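Long-range contacts in cortical-lytic enzyme (Clostridium perfringens, PDB 5JIP), which probably acts as a lysozyme-type muramidase that hydrolyses cortex peptidoglycan during spore germination: residues A[227-233]-A[254-258]; A[258-262]-A[273-277]. Residue numbers count along the deposited sequence, not the author numbering.

Contact 1 (A[227-233]-A[254-258]); sequences DSLMPPS and NKEDD. With MG (magnesium ion), chain E.
This contact is a magnesium site at the joint between the GH25 TIM-barrel domain and the C-terminal β-sandwich, whose three- and four-stranded sheets are consistent with a fibronectin type III-like fold. Residues 227-233 link the two domains. They end a 3-10 turn at Leu229 and then run extended through Met230, Pro231 and Pro232. Residues 254-258 form an irregular loop that leads into strand 259-266. Asp227 CA lies 5.9 Å from Glu256 CA, and Ser228 CA lies 5.8 Å from Asp258 CA.

The ion takes Asp227 O at 2.2 Å, Met230 O at 2.0 Å and Asp258 OD2 at 2.0 Å. Waters 2 and 3, each 2.1 Å from the ion, and Asp304 complete six ligands. Asp227 O and Asp258 OD2 come within 2.8 Å because both bind the metal. Asp227 O also accepts a hydrogen bond from Met230 N at 3.1 Å, which closes the turn. Asp258 has a p chi1, and water 2 donates a hydrogen bond to Asp258 OD1 at 2.6 Å.

Away from the metal, carboxylates satisfy backbone amides. Asp227, in an m rotamer, receives Asp257 N on OD2 at 3.1 Å. Asp257 OD2 sits 3.3 Å from Asp227 OD2, a like-charge approach, and is hydrogen-bonded to Ser225. Glu256 (m, p) reaches across to Pro232, with CB of Pro232 3.7 Å from CD of Glu256. Ser233 N donates to Glu256 OE2 at 2.8 Å. Water 1 also donates to Glu256 OE2, at 2.6 Å. Asn254 ND2 bridges two acceptors, Glu256 OE1 at 2.9 Å and Ser233 O at 3.1 Å.

Contact 2 (A[258-262]-A[273-277]); sequences DLNGY and TLPRK. With MG (magnesium ion), chain E.
Two strands of a β-hairpin, 259-266 and 269-275, pair here at the edge of the four-stranded antiparallel sheet of the C-terminal domain. The segment axes approach to 4.5 Å, with 146° between their directions. Tyr262 and Leu274 form a hydrogen-bonded pair: Tyr262 N to Leu274 O is 3.0 Å, and Leu274 N to Tyr262 O is 2.8 Å. Their side chains share one face of the sheet, with Tyr262 CD1 4.3 Å from Leu274 CB.

Asn260 and Gly261 form a classic β-bulge opposite Phe303 of the neighbouring strand. Gly261 has phi 161° and psi -167°. Its CA lies 3.0 Å from Leu274 O, where a CB would clash.

Arg276 folds back with chi1 p, chi2 t and chi3 p. This lays its guanidinium over Leu259 O and brings NH1 to Asn260 OD1 at 2.9 Å. Asn260 ND2 bonds to Asn260 of the second subunit. Water 4 accepts from both Arg276 N and Arg276 NE, each at 3.0 Å.

Leu259 (t, p) packs against the Arg276 backbone, with CD2 3.3 Å from Arg276 O. With chi1 m, Tyr262 OH accepts from Asn254 N and donates to water 5 at 2.6 Å, and water 5 donates to Arg276 O at 2.6 Å.

How the contacts relate
The contacts meet at Asp258, which binds the ion in contact 1 and then leads into the strand of contact 2. Contact 1 is a surface contact between two loops, and it joins the interdomain linker to the C-terminal domain. Contact 2 is mostly buried and lies within that domain, between strands of one hairpin. Their chemistry follows their place. Metal coordination and carboxylate-to-amide bonds dominate contact 1. Backbone pairing, a folded arginine and bridging waters mark contact 2, with a little apolar packing. The second subunit reaches contact 2 but does not touch contact 1. The two also touch directly: Tyr262 OH lies 2.9 Å from Asn254 N, a probable hydrogen bond.

Contact 1 (A[227-233]-A[254-258])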
ATOM      1  N   ASP A 227      -5.846  -2.444 -14.158  1.00  5.23           N
ATOM      2  CA  ASP A 227      -6.034  -1.748 -12.896  1.00  7.66           C
ATOM      3  C   ASP A 227      -4.808  -0.925 -12.519  1.00  6.94           C
ATOM      4  O   ASP A 227      -4.945   0.138 -11.903  1.00  7.18           O
ATOM      5  CB  ASP A 227      -6.353  -2.753 -11.778  1.00  7.24           C
ATOM      6  CG  ASP A 227      -7.614  -3.581 -12.035  1.00 12.92           C
ATOM      7  OD1 ASP A 227      -8.470  -3.151 -12.794  1.00 14.96           O
ATOM      8  OD2 ASP A 227      -7.734  -4.675 -11.438  1.00 16.38           O
ATOM      9  N   SER A 228      -3.618  -1.361 -12.939  1.00  5.50           N
ATOM     10  CA  SER A 228      -2.384  -0.664 -12.577  1.00  5.57           C
ATOM     11  C   SER A 228      -2.210   0.660 -13.325  1.00  5.28           C
ATOM     12  O   SER A 228      -1.296   1.408 -13.006  1.00  6.28           O
ATOM     13  CB  SER A 228      -1.188  -1.562 -12.837  1.00  6.68           C
ATOM     14  OG  SER A 228      -1.226  -2.675 -11.948  1.00 10.38           O
ATOM     15  N   LEU A 229      -3.043   0.939 -14.326  1.00  6.81           N
ATOM     16  CA  LEU A 229      -3.046   2.236 -14.988  1.00  5.76           C
ATOM     17  C   LEU A 229      -4.124   3.171 -14.457  1.00  6.46           C
ATOM     18  O   LEU A 229      -4.077   4.380 -14.756  1.00  5.70           O
ATOM     19  CB  LEU A 229      -3.260   2.057 -16.505  1.00  5.93           C
ATOM     20  CG  LEU A 229      -2.150   1.334 -17.284  1.00  6.30           C
ATOM     21  CD1 LEU A 229      -2.544   1.184 -18.747  1.00  9.49           C
ATOM     22  CD2 LEU A 229      -0.813   2.094 -17.140  1.00  9.85           C
ATOM     23  N   MET A 230      -5.096   2.642 -13.695  1.00  5.40           N
ATOM     24  CA  MET A 230      -6.316   3.357 -13.302  1.00  4.62           C
ATOM     25  C   MET A 230      -6.465   3.496 -11.786  1.00  8.29           C
ATOM     26  O   MET A 230      -5.965   2.659 -11.028  1.00  9.19           O
ATOM     27  CB  MET A 230      -7.555   2.634 -13.830  1.00  7.63           C
ATOM     28  CG  MET A 230      -7.516   2.392 -15.298  1.00  8.46           C
ATOM     29  SD  MET A 230      -9.084   1.765 -15.959  1.00 10.09           S
ATOM     30  CE  MET A 230      -9.327   0.244 -15.041  1.00 13.74           C
ATOM     31  N   PRO A 231      -7.177   4.514 -11.315  1.00  6.97           N
ATOM     32  CA  PRO A 231      -7.596   4.511  -9.921  1.00  5.96           C
ATOM     33  C   PRO A 231      -8.520   3.337  -9.648  1.00  7.47           C
ATOM     34  O   PRO A 231      -9.247   2.866 -10.554  1.00  6.75           O
ATOM     35  CB  PRO A 231      -8.331   5.853  -9.765  1.00  6.98           C
ATOM     36  CG  PRO A 231      -7.876   6.668 -10.944  1.00  6.70           C
ATOM     37  CD  PRO A 231      -7.676   5.713 -12.018  1.00  9.68           C
ATOM     38  N   PRO A 232      -8.569   2.870  -8.408  1.00  6.86           N
ATOM     39  CA  PRO A 232      -9.557   1.843  -8.052  1.00  8.31           C
ATOM     40  C   PRO A 232     -10.969   2.378  -8.169  1.00  9.42           C
ATOM     41  O   PRO A 232     -11.214   3.593  -8.128  1.00  9.98           O
ATOM     42  CB  PRO A 232      -9.236   1.506  -6.593  1.00 10.89           C
ATOM     43  CG  PRO A 232      -8.337   2.495  -6.131  1.00  9.11           C
ATOM     44  CD  PRO A 232      -7.844   3.367  -7.230  1.00  8.11           C
ATOM     45  N   SER A 233     -11.903   1.437  -8.281  1.00  9.80           N
ATOM     46  CA  SER A 233     -13.329   1.737  -8.279  1.00 10.87           C
ATOM     47  C   SER A 233     -13.796   2.182  -6.899  1.00  9.99           C
ATOM     48  O   SER A 233     -13.138   1.966  -5.877  1.00  9.07           O
ATOM     49  CB  SER A 233     -14.153   0.512  -8.688  1.00 17.19           C
ATOM     50  OG  SER A 233     -13.843   0.066  -9.998  1.00 21.64           O
ATOM     51  N   ASN A 254     -12.775  -4.577  -2.408  1.00 11.18           N
ATOM     52  CA  ASN A 254     -12.443  -4.180  -3.771  1.00 13.12           C
ATOM     53  C   ASN A 254     -11.643  -5.288  -4.433  1.00 13.07           C
ATOM     54  O   ASN A 254     -11.000  -6.092  -3.771  1.00 14.41           O
ATOM     55  CB  ASN A 254     -11.634  -2.883  -3.801  1.00 12.80           C
ATOM     56  CG  ASN A 254     -12.488  -1.654  -3.947  1.00 11.13           C
ATOM     57  OD1 ASN A 254     -13.421  -1.404  -3.173  1.00  7.47           O
ATOM     58  ND2 ASN A 254     -12.154  -0.841  -4.957  1.00  8.77           N
ATOM     59  N   LYS A 255     -11.686  -5.332  -5.766  1.00 12.65           N
ATOM     60  CA  LYS A 255     -11.133  -6.464  -6.499  1.00 14.83           C
ATOM     61  C   LYS A 255      -9.890  -6.128  -7.315  1.00 18.37           C
ATOM     62  O   LYS A 255      -9.342  -7.028  -7.961  1.00 12.41           O
ATOM     63  CB  LYS A 255     -12.192  -7.067  -7.437  1.00 22.11           C
ATOM     64  CG  LYS A 255     -13.556  -7.283  -6.847  1.00 24.36           C
ATOM     65  CD  LYS A 255     -13.609  -8.344  -5.776  1.00 33.22           C
ATOM     66  CE  LYS A 255     -15.022  -8.361  -5.180  1.00 39.93           C
ATOM     67  NZ  LYS A 255     -15.064  -8.751  -3.739  1.00 23.42           N
ATOM     68  N   GLU A 256      -9.413  -4.884  -7.296  1.00 13.88           N
ATOM     69  CA  GLU A 256      -8.312  -4.516  -8.181  1.00 14.30           C
ATOM     70  C   GLU A 256      -7.039  -5.267  -7.843  1.00 12.76           C
ATOM     71  O   GLU A 256      -6.689  -5.464  -6.668  1.00 10.20           O
ATOM     72  CB  GLU A 256      -8.048  -3.014  -8.122  1.00 10.99           C
ATOM     73  CG  GLU A 256      -9.102  -2.178  -8.775  1.00 10.30           C
ATOM     74  CD  GLU A 256     -10.255  -1.843  -7.849  1.00 11.79           C
ATOM     75  OE1 GLU A 256     -10.167  -2.100  -6.626  1.00 11.70           O
ATOM     76  OE2 GLU A 256     -11.246  -1.296  -8.349  1.00 11.24           O
ATOM     77  N   ASP A 257      -6.312  -5.648  -8.897  1.00 11.03           N
ATOM     78  CA  ASP A 257      -5.056  -6.356  -8.722  1.00 15.67           C
ATOM     79  C   ASP A 257      -4.036  -5.507  -7.999  1.00 13.68           C
ATOM     80  O   ASP A 257      -3.155  -6.044  -7.327  1.00 13.55           O
ATOM     81  CB  ASP A 257      -4.503  -6.793 -10.085  1.00 17.25           C
ATOM     82  CG  ASP A 257      -5.469  -7.684 -10.829  1.00 26.52           C
ATOM     83  OD1 ASP A 257      -5.888  -8.688 -10.221  1.00 18.71           O
ATOM     84  OD2 ASP A 257      -5.850  -7.364 -11.985  1.00 24.13           O
ATOM     85  N   ASP A 258      -4.134  -4.187  -8.116  1.00  7.97           N
ATOM     86  CA  ASP A 258      -3.181  -3.292  -7.490  1.00  8.71           C
ATOM     87  C   ASP A 258      -3.758  -2.622  -6.250  1.00  9.01           C
ATOM     88  O   ASP A 258      -3.242  -1.584  -5.827  1.00  9.29           O
ATOM     89  CB  ASP A 258      -2.711  -2.222  -8.491  1.00  6.34           C
ATOM     90  CG  ASP A 258      -3.844  -1.317  -8.946  1.00  6.15           C
ATOM     91  OD1 ASP A 258      -5.040  -1.712  -8.806  1.00  7.87           O
ATOM     92  OD2 ASP A 258      -3.562  -0.219  -9.486  1.00  6.95           O
TER
HETATM   93 MG    MG E 403      -4.693   1.348 -10.127  0.99  7.18          MG
HETATM   94  O   HOH W   1     -11.210  -1.161 -10.977  1.00 26.98           O
HETATM   95  O   HOH W   2      -6.451   0.432  -9.344  1.00  4.65           O
HETATM   96  O   HOH W   3      -3.007   2.388 -10.834  1.00  5.99           O

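Contact 2 (A[258-262]-A[273-277])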
ATOM      1  N   ASP A 258      -4.134  -4.187  -8.116  1.00  7.97           N
ATOM      2  CA  ASP A 258      -3.181  -3.292  -7.490  1.00  8.71           C
ATOM      3  C   ASP A 258      -3.758  -2.622  -6.250  1.00  9.01           C
ATOM      4  O   ASP A 258      -3.242  -1.584  -5.827  1.00  9.29           O
ATOM      5  CB  ASP A 258      -2.711  -2.222  -8.491  1.00  6.34           C
ATOM      6  CG  ASP A 258      -3.844  -1.317  -8.946  1.00  6.15           C
ATOM      7  OD1 ASP A 258      -5.040  -1.712  -8.806  1.00  7.87           O
ATOM      8  OD2 ASP A 258      -3.562  -0.219  -9.486  1.00  6.95           O
ATOM      9  N   LEU A 259      -4.842  -3.172  -5.691  1.00  6.75           N
ATOM     10  CA  LEU A 259      -5.429  -2.618  -4.486  1.00  7.44           C
ATOM     11  C   LEU A 259      -4.396  -2.591  -3.362  1.00  8.59           C
ATOM     12  O   LEU A 259      -3.630  -3.539  -3.161  1.00  7.91           O
ATOM     13  CB  LEU A 259      -6.629  -3.447  -4.067  1.00  9.42           C
ATOM     14  CG  LEU A 259      -7.378  -2.961  -2.841  1.00  8.42           C
ATOM     15  CD1 LEU A 259      -8.091  -1.667  -3.119  1.00 11.49           C
ATOM     16  CD2 LEU A 259      -8.319  -4.054  -2.418  1.00 10.89           C
ATOM     17  N   ASN A 260      -4.369  -1.489  -2.631  1.00  6.96           N
ATOM     18  CA  ASN A 260      -3.439  -1.358  -1.543  1.00 10.94           C
ATOM     19  C   ASN A 260      -4.060  -0.987  -0.210  1.00 11.55           C
ATOM     20  O   ASN A 260      -3.388  -1.157   0.805  1.00 10.30           O
ATOM     21  CB  ASN A 260      -2.361  -0.337  -1.890  1.00 14.46           C
ATOM     22  CG  ASN A 260      -1.008  -0.794  -1.440  1.00 19.32           C
ATOM     23  OD1 ASN A 260      -0.846  -1.954  -1.063  1.00 18.54           O
ATOM     24  ND2 ASN A 260      -0.024   0.111  -1.457  1.00 19.40           N
ATOM     25  N   GLY A 261      -5.304  -0.521  -0.167  1.00  8.17           N
ATOM     26  CA  GLY A 261      -5.951  -0.271   1.106  1.00  7.36           C
ATOM     27  C   GLY A 261      -7.134   0.668   0.961  1.00  6.91           C
ATOM     28  O   GLY A 261      -7.580   0.973  -0.139  1.00  8.15           O
ATOM     29  N   TYR A 262      -7.598   1.137   2.108  1.00  6.32           N
ATOM     30  CA  TYR A 262      -8.768   1.986   2.236  1.00  5.59           C
ATOM     31  C   TYR A 262      -8.520   3.011   3.321  1.00  7.22           C
ATOM     32  O   TYR A 262      -7.843   2.733   4.318  1.00  7.85           O
ATOM     33  CB  TYR A 262     -10.035   1.199   2.616  1.00  8.29           C
ATOM     34  CG  TYR A 262     -10.298  -0.045   1.829  1.00  6.22           C
ATOM     35  CD1 TYR A 262      -9.683  -1.243   2.166  1.00  6.51           C
ATOM     36  CD2 TYR A 262     -11.216  -0.042   0.780  1.00  7.91           C
ATOM     37  CE1 TYR A 262      -9.921  -2.388   1.443  1.00  8.33           C
ATOM     38  CE2 TYR A 262     -11.472  -1.168   0.067  1.00  6.66           C
ATOM     39  CZ  TYR A 262     -10.853  -2.350   0.402  1.00  7.87           C
ATOM     40  OH  TYR A 262     -11.139  -3.464  -0.335  1.00 11.09           O
ATOM     41  N   THR A 273      -6.758   3.921   8.347  1.00 10.14           N
ATOM     42  CA  THR A 273      -6.292   3.325   7.103  1.00  6.91           C
ATOM     43  C   THR A 273      -6.242   1.816   7.265  1.00  8.22           C
ATOM     44  O   THR A 273      -5.704   1.317   8.256  1.00  7.67           O
ATOM     45  CB  THR A 273      -4.917   3.870   6.714  1.00  7.27           C
ATOM     46  OG1 THR A 273      -5.000   5.292   6.590  1.00  8.34           O
ATOM     47  CG2 THR A 273      -4.441   3.281   5.402  1.00  8.45           C
ATOM     48  N   LEU A 274      -6.825   1.099   6.311  1.00  4.99           N
ATOM     49  CA  LEU A 274      -6.857  -0.361   6.350  1.00  6.67           C
ATOM     50  C   LEU A 274      -6.039  -0.925   5.193  1.00  6.40           C
ATOM     51  O   LEU A 274      -5.910  -0.270   4.151  1.00  7.23           O
ATOM     52  CB  LEU A 274      -8.287  -0.894   6.251  1.00  8.86           C
ATOM     53  CG  LEU A 274      -9.306  -0.559   7.341  1.00 10.53           C
ATOM     54  CD1 LEU A 274      -8.743  -0.888   8.713  1.00 15.16           C
ATOM     55  CD2 LEU A 274      -9.757   0.875   7.215  1.00  8.60           C
ATOM     56  N   PRO A 275      -5.490  -2.134   5.325  1.00  7.48           N
ATOM     57  CA  PRO A 275      -4.727  -2.744   4.234  1.00  7.54           C
ATOM     58  C   PRO A 275      -5.660  -3.410   3.215  1.00  6.39           C
ATOM     59  O   PRO A 275      -6.877  -3.477   3.385  1.00  8.17           O
ATOM     60  CB  PRO A 275      -3.848  -3.768   4.956  1.00  6.67           C
ATOM     61  CG  PRO A 275      -4.746  -4.211   6.140  1.00  6.69           C
ATOM     62  CD  PRO A 275      -5.444  -2.949   6.556  1.00  9.68           C
ATOM     63  N   ARG A 276      -5.044  -3.984   2.182  1.00  6.76           N
ATOM     64  CA  ARG A 276      -5.772  -4.380   0.973  1.00  8.63           C
ATOM     65  C   ARG A 276      -6.791  -5.494   1.214  1.00 11.73           C
ATOM     66  O   ARG A 276      -7.800  -5.562   0.495  1.00  7.78           O
ATOM     67  CB  ARG A 276      -4.795  -4.807  -0.105  1.00  8.92           C
ATOM     68  CG  ARG A 276      -4.004  -6.023   0.264  1.00 11.33           C
ATOM     69  CD  ARG A 276      -2.931  -6.361  -0.761  1.00 16.37           C
ATOM     70  NE  ARG A 276      -1.855  -5.373  -0.840  1.00 27.16           N
ATOM     71  CZ  ARG A 276      -0.776  -5.522  -1.613  1.00 39.31           C
ATOM     72  NH1 ARG A 276       0.163  -4.573  -1.656  1.00 27.68           N
ATOM     73  NH2 ARG A 276      -0.636  -6.631  -2.348  1.00 30.87           N
ATOM     74  N   LYS A 277      -6.552  -6.388   2.171  1.00  8.49           N
ATOM     75  CA  LYS A 277      -7.504  -7.478   2.423  1.00  8.85           C
ATOM     76  C   LYS A 277      -8.614  -7.111   3.410  1.00 12.74           C
ATOM     77  O   LYS A 277      -9.518  -7.933   3.638  1.00  8.64           O
ATOM     78  CB  LYS A 277      -6.780  -8.706   2.947  1.00 10.87           C
ATOM     79  CG  LYS A 277      -5.862  -9.374   1.945  1.00 12.54           C
ATOM     80  CD  LYS A 277      -5.202 -10.588   2.576  1.00 14.46           C
ATOM     81  CE  LYS A 277      -4.354 -11.358   1.571  1.00 21.09           C
ATOM     82  NZ  LYS A 277      -3.406 -10.495   0.826  1.00 28.36           N
TER
HETATM   83 MG    MG E 403      -4.693   1.348 -10.127  0.99  7.18          MG
HETATM   84  O   HOH W   2      -6.451   0.432  -9.344  1.00  4.65           O
HETATM   85  O   HOH W   4      -2.119  -3.485   1.491  1.00  8.32           O
HETATM   86  O   HOH W   5     -10.415  -5.714   0.833  1.00  7.03           O
HETATM   87  O   HOH W   3      -3.007   2.388 -10.834  1.00  5.99           O